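Local coordinates for DNA-entry nuclease (Competence-specific nuclease) (Streptococcus agalactiae ILRI112, PDB 4QGO), which probably cleaves DNA as a non-specific endonuclease of the His-Me finger (beta-beta-alpha) class and is regarded as a virulence factor, at residues A163-L177 / A188-F202. The protein carries 1 engineered substitution. Sequence-based numbering, arbitrary orientation. Where two conformers were deposited one is given.
Sequences AVDQNKRVRYRVTPL and AMHLEAKSQDGTLEF. With SO4 (sulfate ion), chain C.
Strands 170-177 and 188-195 form an antiparallel hairpin, where Arg-173 lies beside Glu-192 as a hydrogen-bonded pair. Arg-173 grips the carboxylate side-on: NE meets OE2 of Glu-192 at 2.9 Å and NH2 meets OE1 of Glu-192 at 2.9 Å. Both oxygens lie near the guanidinium plane, yet the carboxylate is turned 47° against it, so NE approaches OE2 from above the carboxylate plane. The bend at chi3 (59°) turns the otherwise extended arginine to this grip. Arginine suits the place because its NE and NH2 edge matches the two oxygens of Glu-192; Thr-41 and Asn-42 add bonds to Glu-192 OE1 and Arg-173 NH2. Arg-173 NH1 also binds O4 of a sulfate ion, probably from the crystallisation liquor, at 2.8 Å. Arg-171 NH2 reaches the same oxygen weakly, its NH1 bonding Asn-67 OD1 and Ala-68 O; Asn-67 ND2 also bonds the sulfate.

In the seven-stranded antiparallel sheet, 170-177 lies between 66-70 and 188-195, and 188-195 between 170-177 and 201-207. The face carrying Val-170, Tyr-172, Val-174, Leu-191 and Ala-193 is largely apolar and packs on helix 153-165. There Val-174 CG1 touches Leu-191 CD2 at 3.8 Å, side by side, and Tyr-172 CD1 meets Ala-193 CB, a small methyl also over one face of the Phe-202 ring, offset toward the rim.

At the end of strand 188-195, a type I turn spans Ser-195 to Gly-198. Lys-168 NZ lies 2.9 Å from Asp-197 OD2, on its syn lone pair, in a salt bridge. Asp-197 fits because OD1 closes an Asx turn with Thr-199 N and accepts from the Ser-195 and Thr-199 hydroxyls, fixing the carboxylate.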
loop_
_atom_site.group_PDB
_atom_site.type_symbol
_atom_site.label_atom_id
_atom_site.label_comp_id
_atom_site.label_asym_id
_atom_site.label_seq_id
_atom_site.Cartn_x
_atom_site.Cartn_y
_atom_site.Cartn_z
ATOM N N ALA A 163 16.444 3.097 3.424
ATOM C CA ALA A 163 17.259 1.887 3.465
ATOM C C ALA A 163 18.008 1.677 2.152
ATOM O O ALA A 163 19.221 1.413 2.140
ATOM C CB ALA A 163 16.379 0.680 3.788
ATOM N N VAL A 164 17.291 1.776 1.038
ATOM C CA VAL A 164 17.923 1.628 -0.267
ATOM C C VAL A 164 19.007 2.693 -0.441
ATOM O O VAL A 164 20.071 2.417 -1.014
ATOM C CB VAL A 164 16.885 1.718 -1.416
ATOM C CG1 VAL A 164 17.574 1.891 -2.766
ATOM C CG2 VAL A 164 15.996 0.478 -1.421
ATOM N N ASP A 165 18.761 3.885 0.095
ATOM C CA ASP A 165 19.704 4.992 -0.062
ATOM C C ASP A 165 20.956 4.793 0.795
ATOM O O ASP A 165 21.970 5.477 0.601
ATOM C CB ASP A 165 19.004 6.324 0.217
ATOM C CG ASP A 165 18.045 6.713 -0.902
ATOM O OD1 ASP A 165 18.102 6.062 -1.965
ATOM O OD2 ASP A 165 17.248 7.664 -0.734
ATOM N N GLN A 166 20.863 3.871 1.748
ATOM C CA GLN A 166 22.002 3.458 2.565
ATOM C C GLN A 166 22.635 2.194 1.994
ATOM O O GLN A 166 23.355 1.484 2.696
ATOM C CB GLN A 166 21.568 3.207 4.009
ATOM C CG GLN A 166 21.139 4.445 4.773
ATOM C CD GLN A 166 20.569 4.111 6.134
ATOM O OE1 GLN A 166 20.061 3.009 6.352
ATOM N NE2 GLN A 166 20.649 5.059 7.060
ATOM N N ASN A 167 22.342 1.914 0.726
ATOM C CA ASN A 167 22.907 0.773 0.000
ATOM C C ASN A 167 22.419 -0.595 0.475
ATOM O O ASN A 167 23.118 -1.595 0.340
ATOM C CB ASN A 167 24.440 0.826 0.005
ATOM C CG ASN A 167 24.973 2.106 -0.593
ATOM O OD1 ASN A 167 24.540 2.524 -1.661
ATOM N ND2 ASN A 167 25.911 2.742 0.099
ATOM N N LYS A 168 21.210 -0.635 1.019
ATOM C CA LYS A 168 20.622 -1.905 1.424
ATOM C C LYS A 168 19.835 -2.534 0.272
ATOM O O LYS A 168 19.352 -1.838 -0.624
ATOM C CB LYS A 168 19.727 -1.726 2.644
ATOM C CG LYS A 168 20.480 -1.154 3.835
ATOM C CD LYS A 168 19.652 -1.211 5.093
ATOM C CE LYS A 168 20.346 -0.455 6.219
ATOM N NZ LYS A 168 21.725 -0.978 6.462
ATOM N N ARG A 169 19.754 -3.856 0.291
ATOM C CA ARG A 169 18.899 -4.623 -0.611
ATOM C C ARG A 169 17.611 -4.926 0.139
ATOM O O ARG A 169 17.644 -5.507 1.223
ATOM C CB ARG A 169 19.571 -5.939 -0.999
ATOM C CG ARG A 169 20.746 -5.789 -1.958
ATOM C CD ARG A 169 20.323 -6.115 -3.382
ATOM N NE ARG A 169 20.059 -7.537 -3.558
ATOM C CZ ARG A 169 19.666 -8.093 -4.699
ATOM N NH1 ARG A 169 19.449 -7.346 -5.788
ATOM N NH2 ARG A 169 19.457 -9.396 -4.749
ATOM N N VAL A 170 16.484 -4.517 -0.425
ATOM C CA VAL A 170 15.212 -4.669 0.277
ATOM C C VAL A 170 14.229 -5.508 -0.529
ATOM O O VAL A 170 13.832 -5.136 -1.627
ATOM C CB VAL A 170 14.582 -3.303 0.619
ATOM C CG1 VAL A 170 13.289 -3.521 1.402
ATOM C CG2 VAL A 170 15.552 -2.470 1.449
ATOM N N ARG A 171 13.865 -6.664 0.020
ATOM C CA ARG A 171 12.795 -7.483 -0.541
ATOM C C ARG A 171 11.468 -6.886 -0.046
ATOM O O ARG A 171 11.331 -6.563 1.123
ATOM C CB ARG A 171 12.975 -8.936 -0.093
ATOM C CG ARG A 171 11.942 -9.909 -0.617
ATOM C CD ARG A 171 12.077 -10.200 -2.128
ATOM N NE ARG A 171 11.115 -11.245 -2.460
ATOM C CZ ARG A 171 9.828 -11.033 -2.716
ATOM N NH1 ARG A 171 9.342 -9.794 -2.756
ATOM N NH2 ARG A 171 9.023 -12.058 -2.950
ATOM N N TYR A 172 10.507 -6.716 -0.954
ATOM C CA TYR A 172 9.324 -5.881 -0.708
ATOM C C TYR A 172 8.106 -6.541 -1.334
ATOM O O TYR A 172 8.174 -7.043 -2.459
ATOM C CB TYR A 172 9.568 -4.517 -1.368
ATOM C CG TYR A 172 8.619 -3.366 -1.059
ATOM C CD1 TYR A 172 8.223 -3.074 0.241
ATOM C CD2 TYR A 172 8.191 -2.514 -2.075
ATOM C CE1 TYR A 172 7.381 -1.990 0.508
ATOM C CE2 TYR A 172 7.363 -1.432 -1.813
ATOM C CZ TYR A 172 6.969 -1.171 -0.525
ATOM O OH TYR A 172 6.143 -0.092 -0.252
ATOM N N ARG A 173 6.994 -6.552 -0.603
ATOM C CA ARG A 173 5.757 -7.145 -1.096
ATOM C C ARG A 173 4.583 -6.283 -0.662
ATOM O O ARG A 173 4.431 -5.987 0.521
ATOM C CB ARG A 173 5.594 -8.587 -0.598
ATOM C CG ARG A 173 4.344 -9.320 -1.120
ATOM C CD ARG A 173 4.449 -10.837 -0.897
ATOM N NE ARG A 173 4.621 -11.197 0.515
ATOM C CZ ARG A 173 5.276 -12.271 0.950
ATOM N NH1 ARG A 173 5.845 -13.123 0.091
ATOM N NH2 ARG A 173 5.377 -12.501 2.255
ATOM N N VAL A 174 3.778 -5.863 -1.635
ATOM C CA VAL A 174 2.632 -5.001 -1.378
ATOM C C VAL A 174 1.374 -5.660 -1.932
ATOM O O VAL A 174 1.301 -5.993 -3.119
ATOM C CB VAL A 174 2.821 -3.625 -2.030
ATOM C CG1 VAL A 174 1.582 -2.769 -1.821
ATOM C CG2 VAL A 174 4.065 -2.923 -1.459
ATOM N N THR A 175 0.392 -5.874 -1.063
ATOM C CA THR A 175 -0.802 -6.614 -1.446
ATOM C C THR A 175 -2.043 -5.837 -1.044
ATOM O O THR A 175 -2.298 -5.651 0.141
ATOM C CB THR A 175 -0.848 -7.984 -0.760
ATOM O OG1 THR A 175 0.401 -8.677 -0.963
ATOM C CG2 THR A 175 -1.987 -8.835 -1.318
ATOM N N PRO A 176 -2.821 -5.372 -2.027
ATOM C CA PRO A 176 -4.134 -4.803 -1.690
ATOM C C PRO A 176 -5.011 -5.882 -1.063
ATOM O O PRO A 176 -5.085 -7.003 -1.597
ATOM C CB PRO A 176 -4.702 -4.381 -3.050
ATOM C CG PRO A 176 -3.498 -4.305 -3.978
ATOM C CD PRO A 176 -2.562 -5.374 -3.477
ATOM N N LEU A 177 -5.648 -5.558 0.059
ATOM C CA LEU A 177 -6.549 -6.502 0.734
ATOM C C LEU A 177 -7.998 -6.148 0.403
ATOM O O LEU A 177 -8.432 -5.010 0.640
ATOM C CB LEU A 177 -6.317 -6.492 2.247
ATOM C CG LEU A 177 -4.888 -6.758 2.718
ATOM C CD1 LEU A 177 -4.843 -6.792 4.242
ATOM C CD2 LEU A 177 -4.355 -8.054 2.121
ATOM N N ALA A 188 -7.566 -2.204 2.717
ATOM C CA ALA A 188 -6.275 -1.949 3.339
ATOM C C ALA A 188 -5.172 -2.289 2.372
ATOM O O ALA A 188 -5.389 -3.002 1.394
ATOM C CB ALA A 188 -6.113 -2.783 4.613
ATOM N N MET A 189 -3.983 -1.761 2.640
ATOM C CA MET A 189 -2.803 -2.111 1.869
ATOM C C MET A 189 -1.808 -2.849 2.761
ATOM O O MET A 189 -1.341 -2.310 3.759
ATOM C CB MET A 189 -2.166 -0.858 1.250
ATOM C CG MET A 189 -3.066 -0.136 0.257
ATOM S SD MET A 189 -3.261 -1.018 -1.305
ATOM C CE MET A 189 -1.731 -0.558 -2.120
ATOM N N HIS A 190 -1.485 -4.088 2.395
ATOM C CA HIS A 190 -0.547 -4.896 3.165
ATOM C C HIS A 190 0.872 -4.633 2.665
ATOM O O HIS A 190 1.163 -4.891 1.502
ATOM C CB HIS A 190 -0.922 -6.377 2.990
ATOM C CG HIS A 190 -0.139 -7.328 3.841
ATOM N ND1 HIS A 190 -0.231 -8.695 3.673
ATOM C CD2 HIS A 190 0.724 -7.130 4.866
ATOM C CE1 HIS A 190 0.553 -9.295 4.551
ATOM N NE2 HIS A 190 1.138 -8.370 5.292
ATOM N N LEU A 191 1.744 -4.102 3.526
ATOM C CA LEU A 191 3.134 -3.830 3.146
ATOM C C LEU A 191 4.079 -4.690 3.965
ATOM O O LEU A 191 3.973 -4.717 5.190
ATOM C CB LEU A 191 3.510 -2.362 3.387
ATOM C CG LEU A 191 2.481 -1.274 3.090
ATOM C CD1 LEU A 191 3.047 0.078 3.477
ATOM C CD2 LEU A 191 2.112 -1.292 1.620
ATOM N N GLU A 192 5.020 -5.353 3.290
ATOM C CA GLU A 192 6.018 -6.205 3.922
ATOM C C GLU A 192 7.387 -5.846 3.357
ATOM O O GLU A 192 7.539 -5.676 2.140
ATOM C CB GLU A 192 5.722 -7.664 3.606
ATOM C CG GLU A 192 4.398 -8.160 4.143
ATOM C CD GLU A 192 4.113 -9.555 3.659
ATOM O OE1 GLU A 192 4.658 -10.510 4.249
ATOM O OE2 GLU A 192 3.366 -9.698 2.672
ATOM N N ALA A 193 8.391 -5.740 4.225
ATOM C CA ALA A 193 9.740 -5.414 3.772
ATOM C C ALA A 193 10.787 -6.095 4.639
ATOM O O ALA A 193 10.597 -6.249 5.847
ATOM C CB ALA A 193 9.967 -3.900 3.759
ATOM N N LYS A 194 11.902 -6.476 4.019
ATOM C CA LYS A 194 13.004 -7.111 4.733
ATOM C C LYS A 194 14.292 -6.767 4.002
ATOM O O LYS A 194 14.399 -6.995 2.802
ATOM C CB LYS A 194 12.786 -8.628 4.764
ATOM C CG LYS A 194 13.937 -9.433 5.344
ATOM C CD LYS A 194 14.106 -9.126 6.816
ATOM C CE LYS A 194 15.206 -9.996 7.429
ATOM N NZ LYS A 194 14.902 -11.448 7.285
ATOM N N SER A 195 15.268 -6.216 4.717
ATOM C CA SER A 195 16.580 -5.992 4.112
ATOM C C SER A 195 17.467 -7.233 4.251
ATOM O O SER A 195 17.289 -8.046 5.171
ATOM C CB SER A 195 17.267 -4.759 4.713
ATOM O OG SER A 195 17.577 -4.962 6.083
ATOM N N GLN A 196 18.404 -7.374 3.322
ATOM C CA GLN A 196 19.354 -8.482 3.359
ATOM C C GLN A 196 20.060 -8.561 4.710
ATOM O O GLN A 196 20.206 -9.650 5.267
ATOM C CB GLN A 196 20.373 -8.349 2.223
ATOM C CG GLN A 196 21.426 -9.461 2.202
ATOM C CD GLN A 196 22.577 -9.174 1.243
ATOM O OE1 GLN A 196 22.383 -8.648 0.146
ATOM N NE2 GLN A 196 23.790 -9.525 1.661
ATOM N N ASP A 197 20.461 -7.409 5.249
ATOM C CA ASP A 197 21.186 -7.390 6.526
ATOM C C ASP A 197 20.295 -7.485 7.758
ATOM O O ASP A 197 20.790 -7.484 8.886
ATOM C CB ASP A 197 22.138 -6.183 6.625
ATOM C CG ASP A 197 21.420 -4.842 6.799
ATOM O OD1 ASP A 197 20.181 -4.786 6.945
ATOM O OD2 ASP A 197 22.123 -3.811 6.808
ATOM N N GLY A 198 18.982 -7.537 7.534
ATOM C CA GLY A 198 18.021 -7.726 8.605
ATOM C C GLY A 198 17.677 -6.492 9.424
ATOM O O GLY A 198 16.850 -6.572 10.341
ATOM N N THR A 199 18.304 -5.357 9.121
ATOM C CA THR A 199 18.101 -4.164 9.944
ATOM C C THR A 199 16.755 -3.499 9.672
ATOM O O THR A 199 16.219 -2.787 10.526
ATOM C CB THR A 199 19.213 -3.106 9.769
ATOM O OG1 THR A 199 19.252 -2.674 8.405
ATOM C CG2 THR A 199 20.574 -3.670 10.166
ATOM N N LEU A 200 16.222 -3.718 8.474
ATOM C CA LEU A 200 14.876 -3.260 8.163
ATOM C C LEU A 200 13.940 -4.446 8.049
ATOM O O LEU A 200 14.196 -5.379 7.283
ATOM C CB LEU A 200 14.844 -2.485 6.846
ATOM C CG LEU A 200 13.454 -2.012 6.400
ATOM C CD1 LEU A 200 12.931 -0.954 7.345
ATOM C CD2 LEU A 200 13.488 -1.478 4.966
ATOM N N GLU A 201 12.853 -4.410 8.808
ATOM C CA GLU A 201 11.820 -5.433 8.672
ATOM C C GLU A 201 10.500 -4.902 9.187
ATOM O O GLU A 201 10.431 -4.387 10.298
ATOM C CB GLU A 201 12.199 -6.722 9.407
ATOM C CG GLU A 201 11.165 -7.828 9.201
ATOM C CD GLU A 201 11.622 -9.200 9.656
ATOM O OE1 GLU A 201 12.794 -9.349 10.062
ATOM O OE2 GLU A 201 10.795 -10.148 9.590
ATOM N N PHE A 202 9.462 -5.009 8.374
ATOM C CA PHE A 202 8.125 -4.665 8.842
ATOM C C PHE A 202 7.048 -5.481 8.140
ATOM O O PHE A 202 7.280 -6.053 7.072
ATOM C CB PHE A 202 7.834 -3.146 8.774
ATOM C CG PHE A 202 7.905 -2.543 7.387
ATOM C CD1 PHE A 202 6.900 -2.766 6.456
ATOM C CD2 PHE A 202 8.946 -1.688 7.049
ATOM C CE1 PHE A 202 6.946 -2.186 5.201
ATOM C CE2 PHE A 202 8.998 -1.089 5.795
ATOM C CZ PHE A 202 7.996 -1.332 4.869
HETATM S S SO4 C . 5.424 -14.317 -3.291
HETATM O O1 SO4 C . 4.192 -13.586 -3.544
HETATM O O2 SO4 C . 5.970 -14.819 -4.541
HETATM O O3 SO4 C . 5.178 -15.456 -2.398
HETATM O O4 SO4 C . 6.410 -13.439 -2.678
HETATM O O HOH W 1 20.302 -9.504 -1.420
HETATM O O HOH W 2 1.945 -7.832 1.192
#